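Local coordinates for Ispd/ispf bifunctional enzyme (Campylobacter jejuni, PDB 1W55), which makes isoprenoid precursors as two enzymes in one chain, transferring CMP from CTP to methylerythritol phosphate and, after an intervening step, cyclising the phosphorylated product with release of CMP, at residues D96-L106 with K143-S151; T254-L263 with A289-L300. All blocks are in the same frame, centred on the assembly; numbering follows the deposited sequence.

Interaction 1: D96-L106 with K143-S151. With C (cytidine-5'-monophosphate), chain D; EDO (1,2-ethanediol), chain F.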
loop_
_atom_site.group_PDB
_atom_site.type_symbol
_atom_site.label_atom_id
_atom_site.label_comp_id
_atom_site.label_asym_id
_atom_site.label_seq_id
_atom_site.Cartn_x
_atom_site.Cartn_y
_atom_site.Cartn_z
ATOM N N ASP A 96 3.951 -24.542 21.792
ATOM C CA ASP A 96 4.703 -23.424 22.364
ATOM C C ASP A 96 3.957 -22.109 22.094
ATOM O O ASP A 96 3.580 -21.861 20.955
ATOM C CB ASP A 96 6.084 -23.337 21.704
ATOM C CG ASP A 96 6.837 -24.679 21.687
ATOM O OD1 ASP A 96 6.679 -25.505 22.612
ATOM O OD2 ASP A 96 7.638 -24.979 20.782
ATOM N N VAL A 97 3.751 -21.255 23.102
ATOM C CA VAL A 97 3.144 -19.934 22.819
ATOM C C VAL A 97 4.031 -19.095 21.929
ATOM O O VAL A 97 3.540 -18.224 21.220
ATOM C CB VAL A 97 2.814 -19.043 24.068
ATOM C CG1 VAL A 97 1.510 -19.420 24.690
ATOM C CG2 VAL A 97 3.950 -18.992 25.075
ATOM N N ALA A 98 5.334 -19.345 21.976
ATOM C CA ALA A 98 6.287 -18.562 21.200
ATOM C C ALA A 98 6.211 -18.851 19.700
ATOM O O ALA A 98 6.829 -18.148 18.907
ATOM C CB ALA A 98 7.709 -18.747 21.731
ATOM N N ARG A 99 5.440 -19.872 19.324
ATOM C CA ARG A 99 5.066 -20.109 17.924
ATOM C C ARG A 99 3.720 -19.431 17.656
ATOM O O ARG A 99 2.647 -20.039 17.785
ATOM C CB ARG A 99 4.992 -21.610 17.625
ATOM C CG ARG A 99 6.331 -22.297 17.738
ATOM C CD ARG A 99 6.268 -23.791 17.499
ATOM N NE ARG A 99 7.484 -24.491 17.898
ATOM C CZ ARG A 99 8.593 -24.573 17.160
ATOM N NH1 ARG A 99 8.655 -24.007 15.961
ATOM N NH2 ARG A 99 9.643 -25.245 17.618
ATOM N N VAL A 100 3.790 -18.158 17.288
ATOM C CA VAL A 100 2.631 -17.275 17.382
ATOM C C VAL A 100 1.678 -17.341 16.197
ATOM O O VAL A 100 0.467 -17.334 16.391
ATOM C CB VAL A 100 3.054 -15.808 17.652
ATOM C CG1 VAL A 100 1.852 -14.975 17.985
ATOM C CG2 VAL A 100 4.023 -15.752 18.799
ATOM N N LEU A 101 2.222 -17.429 14.989
ATOM C CA LEU A 101 1.429 -17.279 13.768
ATOM C C LEU A 101 1.073 -18.591 13.060
ATOM O O LEU A 101 0.929 -18.615 11.830
ATOM C CB LEU A 101 2.160 -16.365 12.782
ATOM C CG LEU A 101 2.422 -14.900 13.168
ATOM C CD1 LEU A 101 3.217 -14.206 12.062
ATOM C CD2 LEU A 101 1.131 -14.147 13.462
ATOM N N VAL A 102 0.927 -19.665 13.827
ATOM C CA VAL A 102 0.539 -20.965 13.281
ATOM C C VAL A 102 -0.741 -20.814 12.462
ATOM O O VAL A 102 -1.738 -20.287 12.958
ATOM C CB VAL A 102 0.323 -22.019 14.399
ATOM C CG1 VAL A 102 -0.259 -23.290 13.814
ATOM C CG2 VAL A 102 1.640 -22.319 15.128
ATOM N N SER A 103 -0.694 -21.267 11.210
ATOM C CA SER A 103 -1.806 -21.117 10.266
ATOM C C SER A 103 -2.874 -22.196 10.417
ATOM O O SER A 103 -2.595 -23.306 10.885
ATOM C CB SER A 103 -1.279 -21.136 8.828
ATOM O OG SER A 103 -1.132 -22.474 8.377
ATOM N N LYS A 104 -4.092 -21.862 9.999
ATOM C CA LYS A 104 -5.211 -22.808 9.962
ATOM C C LYS A 104 -4.901 -23.990 9.043
ATOM O O LYS A 104 -5.340 -25.129 9.273
ATOM C CB LYS A 104 -6.478 -22.084 9.487
ATOM C CG LYS A 104 -7.697 -22.970 9.270
ATOM C CD LYS A 104 -8.112 -23.697 10.533
ATOM C CE LYS A 104 -9.402 -24.458 10.305
ATOM N NZ LYS A 104 -10.310 -24.247 11.461
ATOM N N ASN A 105 -4.134 -23.689 8.006
ATOM C CA ASN A 105 -3.674 -24.660 7.032
ATOM C C ASN A 105 -2.867 -25.786 7.680
ATOM O O ASN A 105 -3.182 -26.964 7.492
ATOM C CB ASN A 105 -2.826 -23.928 5.999
ATOM C CG ASN A 105 -2.608 -24.730 4.753
ATOM O OD1 ASN A 105 -1.689 -25.546 4.684
ATOM N ND2 ASN A 105 -3.434 -24.482 3.737
ATOM N N LEU A 106 -1.830 -25.421 8.438
ATOM C CA LEU A 106 -1.010 -26.411 9.135
ATOM C C LEU A 106 -1.860 -27.214 10.103
ATOM O O LEU A 106 -1.700 -28.424 10.201
ATOM C CB LEU A 106 0.173 -25.765 9.870
ATOM C CG LEU A 106 1.028 -26.660 10.775
ATOM C CD1 LEU A 106 1.688 -27.790 9.974
ATOM C CD2 LEU A 106 2.088 -25.831 11.502
ATOM N N LYS A 143 15.858 -33.385 10.485
ATOM C CA LYS A 143 14.518 -32.796 10.604
ATOM C C LYS A 143 14.523 -31.704 11.674
ATOM O O LYS A 143 15.009 -31.933 12.788
ATOM C CB LYS A 143 13.490 -33.853 11.016
ATOM C CG LYS A 143 12.907 -34.650 9.886
ATOM C CD LYS A 143 11.712 -35.467 10.356
ATOM C CE LYS A 143 11.364 -36.556 9.352
ATOM N NZ LYS A 143 12.404 -37.628 9.268
ATOM N N LEU A 144 13.978 -30.531 11.347
ATOM C CA LEU A 144 13.684 -29.522 12.366
ATOM C C LEU A 144 12.221 -29.661 12.734
ATOM O O LEU A 144 11.343 -29.559 11.869
ATOM C CB LEU A 144 13.987 -28.100 11.885
ATOM C CG LEU A 144 15.409 -27.801 11.394
ATOM C CD1 LEU A 144 15.516 -26.349 10.946
ATOM C CD2 LEU A 144 16.497 -28.134 12.422
ATOM N N ILE A 145 11.958 -29.928 14.011
ATOM C CA ILE A 145 10.605 -30.188 14.461
ATOM C C ILE A 145 9.928 -28.908 14.960
ATOM O O ILE A 145 10.561 -28.025 15.548
ATOM C CB ILE A 145 10.574 -31.301 15.550
ATOM C CG1 ILE A 145 11.298 -32.573 15.078
ATOM C CG2 ILE A 145 9.154 -31.617 15.948
ATOM C CD1 ILE A 145 10.659 -33.282 13.858
ATOM N N GLN A 146 8.630 -28.830 14.717
ATOM C CA GLN A 146 7.845 -27.680 15.115
ATOM C C GLN A 146 6.658 -28.177 15.931
ATOM O O GLN A 146 6.523 -29.374 16.211
ATOM C CB GLN A 146 7.363 -26.900 13.879
ATOM C CG GLN A 146 8.468 -26.287 13.004
ATOM C CD GLN A 146 7.902 -25.402 11.889
ATOM O OE1 GLN A 146 6.976 -25.808 11.174
ATOM N NE2 GLN A 146 8.441 -24.188 11.753
ATOM N N THR A 147 5.788 -27.236 16.252
ATOM C CA THR A 147 4.621 -27.409 17.103
ATOM C C THR A 147 3.547 -26.602 16.306
ATOM O O THR A 147 3.954 -25.749 15.503
ATOM C CB THR A 147 5.047 -26.780 18.467
ATOM O OG1 THR A 147 5.269 -27.793 19.464
ATOM C CG2 THR A 147 4.069 -25.861 19.038
ATOM N N PRO A 148 2.227 -26.829 16.438
ATOM C CA PRO A 148 1.575 -27.776 17.358
ATOM C C PRO A 148 1.822 -29.255 17.070
ATOM O O PRO A 148 2.141 -29.639 15.944
ATOM C CB PRO A 148 0.072 -27.490 17.176
ATOM C CG PRO A 148 -0.031 -26.210 16.378
ATOM C CD PRO A 148 1.247 -26.104 15.610
ATOM N N GLN A 149 1.688 -30.072 18.110
ATOM C CA GLN A 149 1.859 -31.510 17.987
ATOM C C GLN A 149 0.620 -32.144 18.610
ATOM O O GLN A 149 0.163 -31.704 19.662
ATOM C CB GLN A 149 3.135 -31.965 18.706
ATOM C CG GLN A 149 4.433 -31.369 18.146
ATOM C CD GLN A 149 5.704 -31.873 18.835
ATOM O OE1 GLN A 149 5.811 -31.850 20.062
ATOM N NE2 GLN A 149 6.683 -32.298 18.037
ATOM N N ILE A 150 0.053 -33.146 17.947
ATOM C CA ILE A 150 -1.102 -33.851 18.492
ATOM C C ILE A 150 -0.684 -35.248 18.927
ATOM O O ILE A 150 -0.028 -35.977 18.168
ATOM C CB ILE A 150 -2.258 -33.952 17.459
ATOM C CG1 ILE A 150 -2.640 -32.584 16.918
ATOM C CG2 ILE A 150 -3.486 -34.597 18.089
ATOM C CD1 ILE A 150 -3.498 -32.659 15.653
ATOM N N SER A 151 -1.090 -35.623 20.135
ATOM C CA SER A 151 -0.744 -36.919 20.690
ATOM C C SER A 151 -1.973 -37.552 21.306
ATOM O O SER A 151 -2.925 -36.854 21.683
ATOM C CB SER A 151 0.338 -36.775 21.768
ATOM O OG SER A 151 1.513 -36.200 21.240
HETATM O OP3 C D . 12.034 -23.547 23.518
HETATM P P C D . 11.866 -23.982 24.953
HETATM O OP1 C D . 12.599 -23.090 25.923
HETATM O OP2 C D . 12.020 -25.468 25.184
HETATM O "O5'" C D . 10.331 -23.633 25.302
HETATM C "C5'" C D . 9.247 -24.209 24.589
HETATM C "C4'" C D . 7.921 -23.786 25.223
HETATM O "O4'" C D . 7.729 -24.409 26.499
HETATM C "C3'" C D . 7.831 -22.290 25.450
HETATM O "O3'" C D . 6.563 -21.876 24.976
HETATM C "C2'" C D . 7.918 -22.108 26.950
HETATM O "O2'" C D . 7.165 -20.996 27.420
HETATM C "C1'" C D . 7.370 -23.427 27.471
HETATM N N1 C D . 7.970 -23.766 28.760
HETATM C C2 C D . 7.119 -24.079 29.833
HETATM O O2 C D . 5.868 -24.070 29.675
HETATM N N3 C D . 7.669 -24.389 31.024
HETATM C C4 C D . 9.018 -24.386 31.202
HETATM N N4 C D . 9.545 -24.694 32.417
HETATM C C5 C D . 9.872 -24.075 30.150
HETATM C C6 C D . 9.312 -23.763 28.917
HETATM C C1 EDO F . 9.573 -27.937 20.434
HETATM O O1 EDO F . 9.867 -26.549 20.440
HETATM C C2 EDO F . 9.662 -28.470 19.020
HETATM O O2 EDO F . 10.885 -28.059 18.453
#
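Asp96 OD2, beside the Thr147 side chain, is gripped from two directions: Arg99 NE binds it in a 2.9 Å salt bridge from the anti side, tilted out of the carboxylate plane, and O1 of an ethanediol molecule, probably from the crystallisation liquor, donates to it over 2.7 Å. Arg99 NH2 closes the ring with a nearly straight bond to the same O1 (3.1 Å, 170°), while ethanediol O2 donates to Ile145 O. With CG beside its backbone N (chi1 -65°) and the chain extended to NE, Arg99 runs across Thr147 at about a right angle, its CD 3.4 Å from Thr147 CB. Gln146 CA sits over the centre of one guanidinium face, 3.7 Å above the plane. The group is held further by Ala189 O and by a salt bridge to Asp128 of the second subunit; the Gln146 amide bonds instead to Glu186 O. In the loop after strand 91-96 of this GT-A-type nucleotidyltransferase sheet, Asp96 and Val97 line the cytidine monophosphate pocket together with Lys191, which probably positions methylerythritol phosphate. Beyond this polar cluster the contact turns apolar: Val102 CG1 meets Pro148 CD tip to tip at 3.7 Å. Pro148, which follows a cis peptide bond, rests on Met93 and Ser95 of strand 91-96, while Leu106 of helix 104-111 lies on Pro122 of strand 119-124 and Val102 against Leu41 of helix 33-42.

Interaction 2: T254-L263 with A289-L300; sequences TDAILGAAGL and AYDKVREIGFEL
The Tyr290 ring, met obliquely by Ile257 CG2, is sandwiched: Leu300 CD1 lies 3.6 Å above one face and Arg294 CD covers the other, both offset toward the rim. The Phe298 ring takes Ala261 CB obliquely at CD1 and meets Phe211 edge-to-face. Both rings belong to the alpha/beta IspF domain, where helix 282-295 runs nearly parallel to helix 248-260 (13° between the short segments, axes 9.3 Å apart). A Schellman motif with Gly297 at positive phi turns the chain into strand 298-308; Gly262 closes the other helix in the same way. Tyr290 OH accepts from Leu300 N (2.9 Å, 170°), tying helix to strand. Elsewhere between the helices the packing is aliphatic. Ala289 CB touches both Thr254 CG2 and Leu258 CD2, and these three residues also border helix 266-269, whose Ile266 lines a second cytidine monophosphate pocket. At the far end, CG1 of Ile296 stands between the backbone N and the carbonyl carbon (chi1 58°), and CD1 beyond it meets Leu263 CD1 tip to tip at 3.8 Å. Midway, Val293 CG2 is lodged against three atoms of segment 254-263: Ala261 CB at 3.5 Å, Ile257 O at 3.6 Å and Ile257 CG2 at 3.7 Å.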
loop_
_atom_site.group_PDB
_atom_site.type_symbol
_atom_site.label_atom_id
_atom_site.label_comp_id
_atom_site.label_asym_id
_atom_site.label_seq_id
_atom_site.Cartn_x
_atom_site.Cartn_y
_atom_site.Cartn_z
ATOM N N THR A 254 7.156 5.918 42.359
ATOM C CA THR A 254 7.039 4.463 42.319
ATOM C C THR A 254 5.566 4.033 42.250
ATOM O O THR A 254 5.200 3.190 41.441
ATOM C CB THR A 254 7.710 3.874 43.567
ATOM O OG1 THR A 254 9.115 4.251 43.598
ATOM C CG2 THR A 254 7.694 2.356 43.504
ATOM N N ASP A 255 4.723 4.622 43.096
ATOM C CA ASP A 255 3.294 4.325 43.071
ATOM C C ASP A 255 2.656 4.627 41.703
ATOM O O ASP A 255 1.856 3.845 41.218
ATOM C CB ASP A 255 2.574 5.086 44.181
ATOM C CG ASP A 255 2.303 4.220 45.405
ATOM O OD1 ASP A 255 2.822 3.086 45.455
ATOM O OD2 ASP A 255 1.586 4.592 46.368
ATOM N N ALA A 256 3.029 5.740 41.078
ATOM C CA ALA A 256 2.441 6.116 39.790
ATOM C C ALA A 256 2.798 5.124 38.695
ATOM O O ALA A 256 1.943 4.733 37.901
ATOM C CB ALA A 256 2.833 7.550 39.391
ATOM N N ILE A 257 4.061 4.706 38.674
ATOM C CA ILE A 257 4.571 3.757 37.680
ATOM C C ILE A 257 3.958 2.366 37.831
ATOM O O ILE A 257 3.554 1.747 36.844
ATOM C CB ILE A 257 6.130 3.694 37.755
ATOM C CG1 ILE A 257 6.731 5.007 37.229
ATOM C CG2 ILE A 257 6.660 2.514 36.926
ATOM C CD1 ILE A 257 8.199 5.242 37.587
ATOM N N LEU A 258 3.874 1.877 39.065
ATOM C CA LEU A 258 3.216 0.606 39.334
ATOM C C LEU A 258 1.726 0.692 39.024
ATOM O O LEU A 258 1.139 -0.264 38.498
ATOM C CB LEU A 258 3.400 0.198 40.797
ATOM C CG LEU A 258 4.820 -0.131 41.262
ATOM C CD1 LEU A 258 4.848 -0.213 42.785
ATOM C CD2 LEU A 258 5.360 -1.420 40.626
ATOM N N GLY A 259 1.121 1.838 39.348
ATOM C CA GLY A 259 -0.308 2.031 39.163
ATOM C C GLY A 259 -0.711 1.996 37.707
ATOM O O GLY A 259 -1.694 1.350 37.354
ATOM N N ALA A 260 0.072 2.667 36.853
ATOM C CA ALA A 260 -0.202 2.697 35.420
ATOM C C ALA A 260 -0.087 1.301 34.799
ATOM O O ALA A 260 -0.776 0.991 33.832
ATOM C CB ALA A 260 0.729 3.699 34.711
ATOM N N ALA A 261 0.765 0.464 35.389
ATOM C CA ALA A 261 1.008 -0.896 34.909
ATOM C C ALA A 261 0.086 -1.924 35.545
ATOM O O ALA A 261 0.168 -3.101 35.226
ATOM C CB ALA A 261 2.481 -1.287 35.154
ATOM N N GLY A 262 -0.770 -1.483 36.461
ATOM C CA GLY A 262 -1.674 -2.375 37.162
ATOM C C GLY A 262 -0.995 -3.280 38.178
ATOM O O GLY A 262 -1.507 -4.350 38.472
ATOM N N LEU A 263 0.121 -2.831 38.754
ATOM C CA LEU A 263 0.962 -3.676 39.602
ATOM C C LEU A 263 0.902 -3.344 41.093
ATOM O O LEU A 263 1.850 -3.629 41.835
ATOM C CB LEU A 263 2.413 -3.602 39.118
ATOM C CG LEU A 263 3.087 -4.762 38.364
ATOM C CD1 LEU A 263 2.110 -5.627 37.584
ATOM C CD2 LEU A 263 4.242 -4.249 37.455
ATOM N N ALA A 289 11.153 -1.209 40.602
ATOM C CA ALA A 289 9.722 -1.178 40.304
ATOM C C ALA A 289 9.477 -0.972 38.792
ATOM O O ALA A 289 8.629 -1.631 38.200
ATOM C CB ALA A 289 9.041 -0.089 41.110
ATOM N N TYR A 290 10.225 -0.055 38.182
ATOM C CA TYR A 290 10.165 0.151 36.737
ATOM C C TYR A 290 10.617 -1.091 35.952
ATOM O O TYR A 290 10.051 -1.394 34.893
ATOM C CB TYR A 290 10.972 1.385 36.317
ATOM C CG TYR A 290 10.781 1.766 34.860
ATOM C CD1 TYR A 290 9.508 1.736 34.267
ATOM C CD2 TYR A 290 11.870 2.138 34.070
ATOM C CE1 TYR A 290 9.333 2.059 32.928
ATOM C CE2 TYR A 290 11.701 2.482 32.726
ATOM C CZ TYR A 290 10.429 2.439 32.167
ATOM O OH TYR A 290 10.248 2.768 30.846
ATOM N N ASP A 291 11.619 -1.808 36.467
ATOM C CA ASP A 291 12.013 -3.094 35.880
ATOM C C ASP A 291 10.831 -4.059 35.813
ATOM O O ASP A 291 10.652 -4.744 34.808
ATOM C CB ASP A 291 13.145 -3.761 36.672
ATOM C CG ASP A 291 14.515 -3.153 36.391
ATOM O OD1 ASP A 291 14.676 -2.446 35.362
ATOM O OD2 ASP A 291 15.495 -3.343 37.162
ATOM N N LYS A 292 10.042 -4.131 36.884
ATOM C CA LYS A 292 8.840 -4.975 36.890
ATOM C C LYS A 292 7.861 -4.597 35.778
ATOM O O LYS A 292 7.269 -5.463 35.141
ATOM C CB LYS A 292 8.120 -4.919 38.242
ATOM C CG LYS A 292 8.889 -5.538 39.388
ATOM C CD LYS A 292 9.019 -7.057 39.238
ATOM C CE LYS A 292 10.210 -7.576 40.052
ATOM N NZ LYS A 292 10.038 -8.980 40.533
ATOM N N VAL A 293 7.723 -3.295 35.552
ATOM C CA VAL A 293 6.796 -2.739 34.572
ATOM C C VAL A 293 7.293 -3.035 33.160
ATOM O O VAL A 293 6.507 -3.332 32.260
ATOM C CB VAL A 293 6.628 -1.214 34.814
ATOM C CG1 VAL A 293 6.000 -0.523 33.636
ATOM C CG2 VAL A 293 5.835 -0.966 36.102
ATOM N N ARG A 294 8.601 -2.968 32.970
ATOM C CA ARG A 294 9.196 -3.291 31.679
ATOM C C ARG A 294 9.083 -4.786 31.339
ATOM O O ARG A 294 8.962 -5.149 30.172
ATOM C CB ARG A 294 10.650 -2.848 31.654
ATOM C CG ARG A 294 10.842 -1.349 31.662
ATOM C CD ARG A 294 12.295 -0.937 31.791
ATOM N NE ARG A 294 13.010 -1.061 30.522
ATOM C CZ ARG A 294 14.321 -1.268 30.404
ATOM N NH1 ARG A 294 15.098 -1.391 31.480
ATOM N NH2 ARG A 294 14.858 -1.356 29.197
ATOM N N GLU A 295 9.128 -5.640 32.362
ATOM C CA GLU A 295 9.002 -7.092 32.186
ATOM C C GLU A 295 7.666 -7.474 31.553
ATOM O O GLU A 295 7.605 -8.387 30.739
ATOM C CB GLU A 295 9.167 -7.826 33.523
ATOM C CG GLU A 295 10.622 -8.023 33.931
ATOM C CD GLU A 295 10.786 -8.561 35.347
ATOM O OE1 GLU A 295 9.768 -8.933 35.992
ATOM O OE2 GLU A 295 11.946 -8.615 35.816
ATOM N N ILE A 296 6.605 -6.760 31.928
ATOM C CA ILE A 296 5.274 -6.999 31.360
ATOM C C ILE A 296 4.934 -6.137 30.127
ATOM O O ILE A 296 3.784 -6.076 29.710
ATOM C CB ILE A 296 4.170 -6.943 32.435
ATOM C CG1 ILE A 296 4.155 -5.587 33.158
ATOM C CG2 ILE A 296 4.330 -8.100 33.440
ATOM C CD1 ILE A 296 2.865 -5.335 33.916
ATOM N N GLY A 297 5.934 -5.507 29.522
ATOM C CA GLY A 297 5.751 -4.947 28.194
ATOM C C GLY A 297 5.457 -3.460 28.070
ATOM O O GLY A 297 5.067 -2.993 26.989
ATOM N N PHE A 298 5.667 -2.718 29.149
ATOM C CA PHE A 298 5.364 -1.295 29.179
ATOM C C PHE A 298 6.627 -0.442 29.128
ATOM O O PHE A 298 7.723 -0.913 29.451
ATOM C CB PHE A 298 4.598 -0.958 30.456
ATOM C CG PHE A 298 3.154 -1.342 30.416
ATOM C CD1 PHE A 298 2.684 -2.414 31.171
ATOM C CD2 PHE A 298 2.261 -0.638 29.623
ATOM C CE1 PHE A 298 1.350 -2.756 31.131
ATOM C CE2 PHE A 298 0.926 -0.970 29.587
ATOM C CZ PHE A 298 0.461 -2.023 30.328
ATOM N N GLU A 299 6.449 0.824 28.765
ATOM C CA GLU A 299 7.538 1.778 28.643
ATOM C C GLU A 299 6.998 3.170 29.001
ATOM O O GLU A 299 5.883 3.523 28.613
ATOM C CB GLU A 299 8.033 1.755 27.194
ATOM C CG GLU A 299 9.212 2.651 26.896
ATOM C CD GLU A 299 9.711 2.506 25.464
ATOM O OE1 GLU A 299 9.138 1.681 24.700
ATOM O OE2 GLU A 299 10.669 3.232 25.104
ATOM N N LEU A 300 7.789 3.951 29.732
ATOM C CA LEU A 300 7.397 5.297 30.121
ATOM C C LEU A 300 7.424 6.291 28.959
ATOM O O LEU A 300 8.334 6.276 28.137
ATOM C CB LEU A 300 8.280 5.808 31.267
ATOM C CG LEU A 300 7.888 5.394 32.696
ATOM C CD1 LEU A 300 9.067 5.590 33.643
ATOM C CD2 LEU A 300 6.670 6.159 33.211
#

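In the fold
The two contacts belong to the two enzymes of the chain, interaction 1 to the cytidylyltransferase part and interaction 2 to the cyclodiphosphate synthase part; their centres are 32 Å apart, and they share no helix or strand. Both are largely buried, but their chemistry differs with place. Interaction 1 joins loops at strand ends and the start of a helix beside a nucleotide pocket, and is largely polar, with salt bridges, one of them to the second subunit; a diol probably from the crystallisation liquor bridges its two segments, with a small apolar patch behind. Interaction 2 is a helix pair set on a sheet, held mainly by aliphatic and aromatic packing; its border touches helix 266-269 of the other active site.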